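Local atomic coordinates of tegumental protein 20.8 kDa (Clonorchis sinensis, PDB entry 5X2D), a protein that probably binds calcium as a whole tegumental-allergen-like protein, of which this chain is the dynein light chain-like domain. Residues L3-M14 with N76-A87. Numbering follows the deposited sequence.
Sequences LPPEIIVISANM and NMSFQFELYNRA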
loop_
_atom_site.group_PDB
_atom_site.type_symbol
_atom_site.label_atom_id
_atom_site.label_comp_id
_atom_site.label_asym_id
_atom_site.label_seq_id
_atom_site.Cartn_x
_atom_site.Cartn_y
_atom_site.Cartn_z
ATOM N N LEU A 3 2.390 0.197 23.902
ATOM C CA LEU A 3 1.648 -0.640 22.960
ATOM C C LEU A 3 1.593 -2.089 23.410
ATOM O O LEU A 3 2.580 -2.626 23.909
ATOM C CB LEU A 3 2.258 -0.581 21.562
ATOM C CG LEU A 3 1.905 0.633 20.712
ATOM C CD1 LEU A 3 2.508 0.436 19.346
ATOM C CD2 LEU A 3 0.396 0.780 20.617
ATOM N N PRO A 4 0.438 -2.730 23.224
ATOM C CA PRO A 4 0.343 -4.156 23.514
ATOM C C PRO A 4 1.466 -4.921 22.795
ATOM O O PRO A 4 1.954 -4.452 21.758
ATOM C CB PRO A 4 -1.044 -4.519 22.968
ATOM C CG PRO A 4 -1.821 -3.268 23.066
ATOM C CD PRO A 4 -0.837 -2.184 22.727
ATOM N N PRO A 5 1.929 -6.038 23.382
ATOM C CA PRO A 5 3.018 -6.810 22.771
ATOM C C PRO A 5 2.654 -7.451 21.429
ATOM O O PRO A 5 3.541 -7.643 20.593
ATOM C CB PRO A 5 3.323 -7.875 23.825
ATOM C CG PRO A 5 2.114 -7.922 24.701
ATOM C CD PRO A 5 1.574 -6.539 24.720
ATOM N N GLU A 6 1.374 -7.754 21.219
ATOM C CA GLU A 6 0.924 -8.333 19.951
ATOM C C GLU A 6 1.302 -7.455 18.773
ATOM O O GLU A 6 1.660 -7.962 17.712
ATOM C CB GLU A 6 -0.598 -8.545 19.925
ATOM C CG GLU A 6 -1.239 -9.167 21.154
ATOM C CD GLU A 6 -1.525 -8.158 22.241
ATOM O OE1 GLU A 6 -0.615 -7.364 22.545
ATOM O OE2 GLU A 6 -2.663 -8.124 22.759
ATOM N N ILE A 7 1.217 -6.139 18.964
ATOM C CA ILE A 7 1.516 -5.195 17.899
ATOM C C ILE A 7 2.999 -4.943 17.699
ATOM O O ILE A 7 3.702 -4.498 18.600
ATOM C CB ILE A 7 0.790 -3.867 18.149
ATOM C CG1 ILE A 7 -0.647 -4.000 17.656
ATOM C CG2 ILE A 7 1.450 -2.723 17.390
ATOM C CD1 ILE A 7 -1.572 -3.089 18.308
ATOM N N ILE A 8 3.458 -5.222 16.485
ATOM C CA ILE A 8 4.840 -4.985 16.121
ATOM C C ILE A 8 4.878 -3.856 15.109
ATOM O O ILE A 8 4.457 -4.020 13.961
ATOM C CB ILE A 8 5.523 -6.232 15.521
ATOM C CG1 ILE A 8 5.629 -7.350 16.558
ATOM C CG2 ILE A 8 6.886 -5.864 14.933
ATOM C CD1 ILE A 8 4.498 -8.334 16.513
ATOM N N VAL A 9 5.393 -2.714 15.549
ATOM C CA VAL A 9 5.420 -1.512 14.747
ATOM C C VAL A 9 6.437 -1.636 13.611
ATOM O O VAL A 9 7.586 -2.018 13.832
ATOM C CB VAL A 9 5.754 -0.281 15.610
ATOM C CG1 VAL A 9 5.607 1.002 14.781
ATOM C CG2 VAL A 9 4.838 -0.230 16.806
ATOM N N ILE A 10 5.960 -1.454 12.387
ATOM C CA ILE A 10 6.798 -1.284 11.198
ATOM C C ILE A 10 7.269 0.175 10.950
ATOM O O ILE A 10 8.425 0.419 10.614
ATOM C CB ILE A 10 6.047 -1.769 9.951
ATOM C CG1 ILE A 10 5.469 -3.173 10.187
ATOM C CG2 ILE A 10 6.939 -1.655 8.710
ATOM C CD1 ILE A 10 4.373 -3.544 9.178
ATOM N N SER A 11 6.338 1.129 11.022
ATOM C CA SER A 11 6.663 2.552 10.880
ATOM C C SER A 11 5.605 3.426 11.538
ATOM O O SER A 11 4.433 3.053 11.639
ATOM C CB SER A 11 6.802 2.954 9.413
ATOM O OG SER A 11 5.603 2.701 8.682
ATOM N N ALA A 12 6.011 4.603 11.986
ATOM C CA ALA A 12 5.038 5.497 12.554
ATOM C C ALA A 12 5.405 6.947 12.290
ATOM O O ALA A 12 6.551 7.352 12.454
ATOM C CB ALA A 12 4.896 5.225 14.054
ATOM N N ASN A 13 4.443 7.738 11.848
ATOM C CA ASN A 13 4.557 9.156 12.081
ATOM C C ASN A 13 3.349 9.534 12.901
ATOM O O ASN A 13 2.299 9.877 12.340
ATOM C CB ASN A 13 4.628 9.900 10.752
ATOM C CG ASN A 13 4.999 11.340 10.907
ATOM O OD1 ASN A 13 5.126 11.851 12.026
ATOM N ND2 ASN A 13 5.201 12.014 9.776
ATOM N N MET A 14 3.535 9.589 14.214
ATOM C CA MET A 14 2.397 9.581 15.110
ATOM C C MET A 14 2.846 9.561 16.574
ATOM O O MET A 14 3.959 9.113 16.897
ATOM C CB MET A 14 1.531 8.351 14.768
ATOM C CG MET A 14 0.193 8.249 15.463
ATOM S SD MET A 14 -0.905 7.009 14.713
ATOM C CE MET A 14 -0.802 7.391 12.962
ATOM N N ASN A 76 1.211 13.042 5.841
ATOM C CA ASN A 76 0.376 13.038 7.035
ATOM C C ASN A 76 0.662 11.869 7.959
ATOM O O ASN A 76 1.639 11.135 7.753
ATOM C CB ASN A 76 -1.096 13.088 6.670
ATOM C CG ASN A 76 -1.476 14.400 5.983
ATOM O OD1 ASN A 76 -1.115 15.500 6.442
ATOM N ND2 ASN A 76 -2.215 14.290 4.880
ATOM N N MET A 77 -0.128 11.753 9.027
ATOM C CA MET A 77 0.082 10.680 9.988
ATOM C C MET A 77 0.065 9.378 9.234
ATOM O O MET A 77 -0.698 9.237 8.287
ATOM C CB MET A 77 -0.978 10.643 11.083
ATOM C CG MET A 77 -1.445 11.957 11.592
ATOM S SD MET A 77 -2.033 11.795 13.291
ATOM C CE MET A 77 -3.555 12.751 13.117
ATOM N N SER A 78 0.983 8.487 9.585
ATOM C CA SER A 78 0.994 7.160 9.050
ATOM C C SER A 78 1.508 6.194 10.092
ATOM O O SER A 78 2.502 6.451 10.784
ATOM C CB SER A 78 1.796 7.100 7.750
ATOM O OG SER A 78 3.149 7.386 7.931
ATOM N N PHE A 79 0.813 5.073 10.209
ATOM C CA PHE A 79 1.146 4.064 11.194
ATOM C C PHE A 79 1.174 2.720 10.483
ATOM O O PHE A 79 0.282 2.436 9.683
ATOM C CB PHE A 79 0.106 4.100 12.313
ATOM C CG PHE A 79 0.356 3.144 13.432
ATOM C CD1 PHE A 79 1.635 2.674 13.702
ATOM C CD2 PHE A 79 -0.699 2.752 14.253
ATOM C CE1 PHE A 79 1.858 1.810 14.770
ATOM C CE2 PHE A 79 -0.493 1.897 15.316
ATOM C CZ PHE A 79 0.796 1.427 15.586
ATOM N N GLN A 80 2.194 1.901 10.723
ATOM C CA GLN A 80 2.231 0.600 10.054
ATOM C C GLN A 80 2.644 -0.482 11.035
ATOM O O GLN A 80 3.744 -0.438 11.540
ATOM C CB GLN A 80 3.187 0.628 8.852
ATOM C CG GLN A 80 2.796 1.631 7.769
ATOM C CD GLN A 80 3.657 1.531 6.528
ATOM O OE1 GLN A 80 4.454 0.619 6.387
ATOM N NE2 GLN A 80 3.548 2.514 5.653
ATOM N N PHE A 81 1.775 -1.460 11.290
ATOM C CA PHE A 81 2.051 -2.470 12.308
ATOM C C PHE A 81 1.511 -3.847 11.954
ATOM O O PHE A 81 0.473 -3.964 11.290
ATOM C CB PHE A 81 1.457 -2.043 13.649
ATOM C CG PHE A 81 -0.044 -2.025 13.670
ATOM C CD1 PHE A 81 -0.751 -0.889 13.257
ATOM C CD2 PHE A 81 -0.761 -3.137 14.094
ATOM C CE1 PHE A 81 -2.146 -0.873 13.265
ATOM C CE2 PHE A 81 -2.164 -3.127 14.105
ATOM C CZ PHE A 81 -2.853 -1.996 13.693
ATOM N N GLU A 82 2.190 -4.883 12.459
ATOM C CA GLU A 82 1.808 -6.290 12.253
ATOM C C GLU A 82 1.084 -6.809 13.485
ATOM O O GLU A 82 1.578 -6.686 14.598
ATOM C CB GLU A 82 3.028 -7.184 11.987
ATOM C CG GLU A 82 3.909 -6.767 10.820
ATOM C CD GLU A 82 5.099 -7.697 10.623
ATOM O OE1 GLU A 82 5.124 -8.788 11.242
ATOM O OE2 GLU A 82 6.015 -7.330 9.851
ATOM N N LEU A 83 -0.107 -7.345 13.287
ATOM C CA LEU A 83 -0.845 -7.983 14.367
ATOM C C LEU A 83 -1.210 -9.412 13.935
ATOM O O LEU A 83 -2.016 -9.621 13.000
ATOM C CB LEU A 83 -2.089 -7.170 14.729
ATOM C CG LEU A 83 -3.040 -7.701 15.803
ATOM C CD1 LEU A 83 -2.488 -7.399 17.182
ATOM C CD2 LEU A 83 -4.404 -7.049 15.622
ATOM N N TYR A 84 -0.584 -10.376 14.616
ATOM C CA TYR A 84 -0.732 -11.791 14.313
ATOM C C TYR A 84 -0.365 -12.104 12.856
ATOM O O TYR A 84 -1.116 -12.789 12.131
ATOM C CB TYR A 84 -2.159 -12.231 14.625
ATOM C CG TYR A 84 -2.587 -12.011 16.062
ATOM C CD1 TYR A 84 -1.706 -12.211 17.113
ATOM C CD2 TYR A 84 -3.876 -11.579 16.367
ATOM C CE1 TYR A 84 -2.099 -12.009 18.435
ATOM C CE2 TYR A 84 -4.275 -11.370 17.684
ATOM C CZ TYR A 84 -3.384 -11.586 18.709
ATOM O OH TYR A 84 -3.777 -11.374 20.011
ATOM N N ASN A 85 0.790 -11.596 12.432
ATOM C CA ASN A 85 1.281 -11.765 11.058
ATOM C C ASN A 85 0.286 -11.338 9.963
ATOM O O ASN A 85 0.170 -11.990 8.919
ATOM C CB ASN A 85 1.709 -13.219 10.826
ATOM C CG ASN A 85 2.987 -13.327 10.007
ATOM O OD1 ASN A 85 3.678 -12.332 9.782
ATOM N ND2 ASN A 85 3.322 -14.542 9.584
ATOM N N ARG A 86 -0.429 -10.241 10.220
ATOM C CA ARG A 86 -1.202 -9.545 9.195
ATOM C C ARG A 86 -0.947 -8.055 9.359
ATOM O O ARG A 86 -1.234 -7.489 10.415
ATOM C CB ARG A 86 -2.690 -9.867 9.310
ATOM C CG ARG A 86 -3.339 -10.152 7.974
ATOM C CD ARG A 86 -4.630 -10.958 8.102
ATOM N NE ARG A 86 -5.660 -10.279 8.889
ATOM C CZ ARG A 86 -6.895 -10.749 9.070
ATOM N NH1 ARG A 86 -7.266 -11.893 8.505
ATOM N NH2 ARG A 86 -7.768 -10.070 9.808
ATOM N N ALA A 87 -0.387 -7.422 8.333
ATOM C CA ALA A 87 0.024 -6.021 8.446
ATOM C C ALA A 87 -1.124 -5.066 8.207
ATOM O O ALA A 87 -1.995 -5.316 7.369
ATOM C CB ALA A 87 1.163 -5.707 7.476
#
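With chi1 of Phe79 at -178°, its ring swings away from the backbone N and meets Val9 edge-on: Val9 CG1 lies near the ring plane, 3.8 Å from Phe79 CE1. A bend at the last torsion of Met14 (chi3 -48°) brings its methyl CE back to 3.5 Å from Phe79 CB; Met14 SD stands 5.0 Å from the ring centroid, an oblique Met-aromatic contact. Ile7 extends the same apolar face, its CG1 reaching Phe81 CD2 at 3.7 Å, and helix 16-29 packs on this side through Ala23 and Ile22.

Backbone bonds set the antiparallel register. Ile8 and Glu82 exchange two nearly straight ones (N-H...O 170° in both), whereas Gln80 O accepts from both Ile10 N at 2.6 Å and Ser11 N at 3.1 Å. One carbonyl facing two successive residues defines a classic beta bulge, and pairing shifts by one residue between Val9 and Ser11. Beside the bulge Ile10 CD1 reaches across to the face carrying Gln80 and Glu82, 3.6 Å from Glu82 CG, while Gln80 OE1 is hydrogen-bonded to Tyr67 OH. Strand 78-83 pairs on its other side with 87-92, leaving 7-13 outermost within this chain's four-stranded antiparallel sheet, beside two helices, as expected of a dynein light chain-like domain.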